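Local coordinates for 4-aminobutyrate transaminase (Acinetobacter baumannii, PDB 6WOP) that catalyses pyridoxal phosphate-dependent transfer of the amino group from 4-aminobutyrate to 2-oxoglutarate, at the interface of chains A and B. Residues are numbered along the deposited sequence; one frame, centred on the assembly and turned at random. Chains: chain A/B, 4-aminobutyrate transaminase.

The interface of chains A and B. Residues chain A 76, 78, 80, 297-298; chain B 50-51, 53, 142, 269.
B:Gly50 and B:Ile51, in the short helix 49-52, both have positive phi, as does A:Ala78 opposite them, and this turn presents the B:Gly50 carbonyl to A:His76. The patch belongs to the two-fold dimer interface of a class-III aminotransferase, a family whose active sites are built from both subunits. B:Lys269 occupies the family's Schiff-base lysine position, and A:Thr298 is the threonine that the neighbouring subunit typically lends to the cofactor phosphate.

A:His76 NE2 donates to B:Gly50 O at 3.0 Å, nearly straight at 174° at the hydrogen, with the oxygen at the ring edge and the donor on a carbonyl lone pair. Over one ring face, toward the rim, sits B:Val53 CG1, 3.7 Å from the A:His76 ring centroid; A:Ala78 N lies against the opposite face, which probably helps fix the ring's tilt. The other valine branch, CG2, packs tightly on A:Thr298 CG2 at 3.5 Å as the two side chains pass in opposite directions.

With OG1 anti to the carbonyl carbon (chi1 -64°), A:Thr298 points its methyl at the valine and its hydroxyl away from it, and OG1 accepts from B:Lys269 NZ at 3.2 Å. The lysine runs extended until its last torsion bends (chi4 -82°), bringing the amine to B:Ile51 O as well, 2.9 Å from NZ and in that carbonyl's plane. A hydrogen bond to each chain thus holds the tip.

A:Thr298 OG1 also contacts two waters, both shared with B:Arg142 NH1, which lies 3.0 Å from each, so the hydroxyl is linked to the guanidinium through solvent. A:Gly297 N stands over one guanidinium face and donates to A:Gln80 OE1 at 3.1 Å. That bond probably orients the amide, whose NE2 meets B:Arg142 NH2 tip to tip at 3.2 Å, the planes roughly perpendicular. Both nitrogens are donors, so their approach is proximity without a hydrogen bond.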
ATOM      1  N   HIS A  76      15.129 -29.368 -18.484  1.00 13.99           N
ATOM      2  CA  HIS A  76      15.285 -28.139 -17.706  1.00 14.17           C
ATOM      3  C   HIS A  76      16.758 -27.763 -17.656  1.00 17.47           C
ATOM      4  O   HIS A  76      17.598 -28.575 -17.217  1.00 18.13           O
ATOM      5  CB  HIS A  76      14.782 -28.305 -16.256  1.00 14.46           C
ATOM      6  CG  HIS A  76      15.129 -27.115 -15.406  1.00 16.86           C
ATOM      7  ND1 HIS A  76      14.376 -25.951 -15.386  1.00 16.43           N
ATOM      8  CD2 HIS A  76      16.164 -26.917 -14.555  1.00 16.35           C
ATOM      9  CE1 HIS A  76      14.937 -25.096 -14.540  1.00 13.10           C
ATOM     10  NE2 HIS A  76      16.017 -25.665 -14.026  1.00 13.74           N
ATOM     11  N   ALA A  78      17.217 -24.066 -16.857  1.00 18.67           N
ATOM     12  CA  ALA A  78      17.031 -22.672 -16.459  1.00 17.91           C
ATOM     13  C   ALA A  78      17.504 -21.799 -17.598  1.00 16.84           C
ATOM     14  O   ALA A  78      18.713 -21.653 -17.813  1.00 16.96           O
ATOM     15  CB  ALA A  78      17.767 -22.319 -15.155  1.00 17.14           C
ATOM     16  N   GLN A  80      17.750 -18.764 -18.112  1.00 16.73           N
ATOM     17  CA  GLN A  80      18.654 -17.659 -17.831  1.00 19.13           C
ATOM     18  C   GLN A  80      20.061 -18.143 -17.518  1.00 20.78           C
ATOM     19  O   GLN A  80      20.989 -17.315 -17.547  1.00 23.80           O
ATOM     20  CB  GLN A  80      18.082 -16.784 -16.685  1.00 23.91           C
ATOM     21  CG  GLN A  80      18.070 -17.480 -15.391  1.00 31.94           C
ATOM     22  CD  GLN A  80      17.246 -16.727 -14.353  1.00 43.69           C
ATOM     23  OE1 GLN A  80      16.063 -16.385 -14.587  1.00 48.87           O
ATOM     24  NE2 GLN A  80      17.876 -16.453 -13.197  1.00 43.27           N
ATOM     25  N   GLY A 297      12.972 -16.309 -14.243  1.00 23.11           N
ATOM     26  CA  GLY A 297      12.206 -17.317 -13.526  1.00 24.16           C
ATOM     27  C   GLY A 297      12.706 -18.733 -13.781  1.00 22.34           C
ATOM     28  O   GLY A 297      13.059 -19.067 -14.909  1.00 24.36           O
ATOM     29  N   THR A 298      12.728 -19.545 -12.731  1.00 20.30           N
ATOM     30  CA  THR A 298      13.352 -20.875 -12.763  1.00 18.91           C
ATOM     31  C   THR A 298      12.692 -21.772 -13.800  1.00 19.79           C
ATOM     32  O   THR A 298      13.355 -22.360 -14.669  1.00 18.72           O
ATOM     33  CB  THR A 298      13.240 -21.516 -11.367  1.00 20.20           C
ATOM     34  OG1 THR A 298      13.986 -20.756 -10.426  1.00 22.12           O
ATOM     35  CG2 THR A 298      13.846 -22.952 -11.389  1.00 17.95           C
TER
ATOM     36  N   GLY B  50      20.709 -26.503 -13.098  1.00 13.71           N
ATOM     37  CA  GLY B  50      19.580 -25.630 -13.440  1.00 18.34           C
ATOM     38  C   GLY B  50      19.156 -24.741 -12.289  1.00 20.29           C
ATOM     39  O   GLY B  50      17.966 -24.400 -12.180  1.00 18.29           O
ATOM     40  N   ILE B  51      20.103 -24.351 -11.438  1.00 18.49           N
ATOM     41  CA  ILE B  51      19.909 -23.612 -10.180  1.00 16.08           C
ATOM     42  C   ILE B  51      19.117 -24.473  -9.189  1.00 15.21           C
ATOM     43  O   ILE B  51      17.981 -24.114  -8.807  1.00 14.66           O
ATOM     44  CB  ILE B  51      19.210 -22.248 -10.321  1.00 21.35           C
ATOM     45  CG1 ILE B  51      19.661 -21.469 -11.576  1.00 21.02           C
ATOM     46  CG2 ILE B  51      19.619 -21.412  -9.106  1.00 23.13           C
ATOM     47  CD1 ILE B  51      18.889 -20.101 -11.763  1.00 26.69           C
ATOM     48  N   VAL B  53      17.632 -27.308  -9.237  1.00 13.92           N
ATOM     49  CA  VAL B  53      16.443 -28.033  -9.690  1.00 13.00           C
ATOM     50  C   VAL B  53      16.705 -29.497  -9.940  1.00 16.62           C
ATOM     51  O   VAL B  53      15.737 -30.295 -10.026  1.00 15.70           O
ATOM     52  CB  VAL B  53      15.912 -27.321 -10.959  1.00 15.08           C
ATOM     53  CG1 VAL B  53      14.750 -28.125 -11.680  1.00 18.90           C
ATOM     54  CG2 VAL B  53      15.392 -25.966 -10.548  1.00 14.89           C
ATOM     55  N   ARG B 142       9.708 -13.467  -7.996  1.00 15.40           N
ATOM     56  CA  ARG B 142       9.668 -12.289  -8.842  0.50 16.72           C
ATOM     57  C   ARG B 142       8.258 -11.722  -9.028  1.00 17.80           C
ATOM     58  O   ARG B 142       8.062 -10.884  -9.899  1.00 18.27           O
ATOM     59  CB  ARG B 142      10.309 -12.623 -10.203  0.50 16.69           C
ATOM     60  CG  ARG B 142      11.805 -13.070 -10.088  0.50 16.07           C
ATOM     61  CD  ARG B 142      12.290 -13.856 -11.317  0.50 15.87           C
ATOM     62  NE  ARG B 142      13.752 -13.920 -11.437  0.50 16.53           N
ATOM     63  CZ  ARG B 142      14.517 -14.960 -11.110  0.50 17.98           C
ATOM     64  NH1 ARG B 142      13.971 -16.059 -10.634  0.50 15.65           N
ATOM     65  NH2 ARG B 142      15.846 -14.901 -11.269  0.50 19.59           N
ATOM     66  N   LYS B 269      11.664 -26.386  -7.201  1.00 14.85           N
ATOM     67  CA  LYS B 269      12.934 -26.802  -7.793  1.00 15.10           C
ATOM     68  C   LYS B 269      13.121 -28.326  -7.793  1.00 16.50           C
ATOM     69  O   LYS B 269      12.464 -29.033  -8.582  1.00 18.06           O
ATOM     70  CB  LYS B 269      14.106 -26.098  -7.086  1.00 17.46           C
ATOM     71  CG  LYS B 269      14.165 -24.569  -7.419  1.00 18.88           C
ATOM     72  CD  LYS B 269      15.348 -23.876  -6.742  1.00 18.95           C
ATOM     73  CE  LYS B 269      15.368 -22.382  -7.024  1.00 23.37           C
ATOM     74  NZ  LYS B 269      15.974 -22.120  -8.335  1.00 26.24           N
TER
HETATM   75  O   HOH W   1      14.455 -18.338  -8.805  1.00 36.02           O
HETATM   76  O   HOH W   2      15.696 -18.450 -11.028  1.00 53.62           O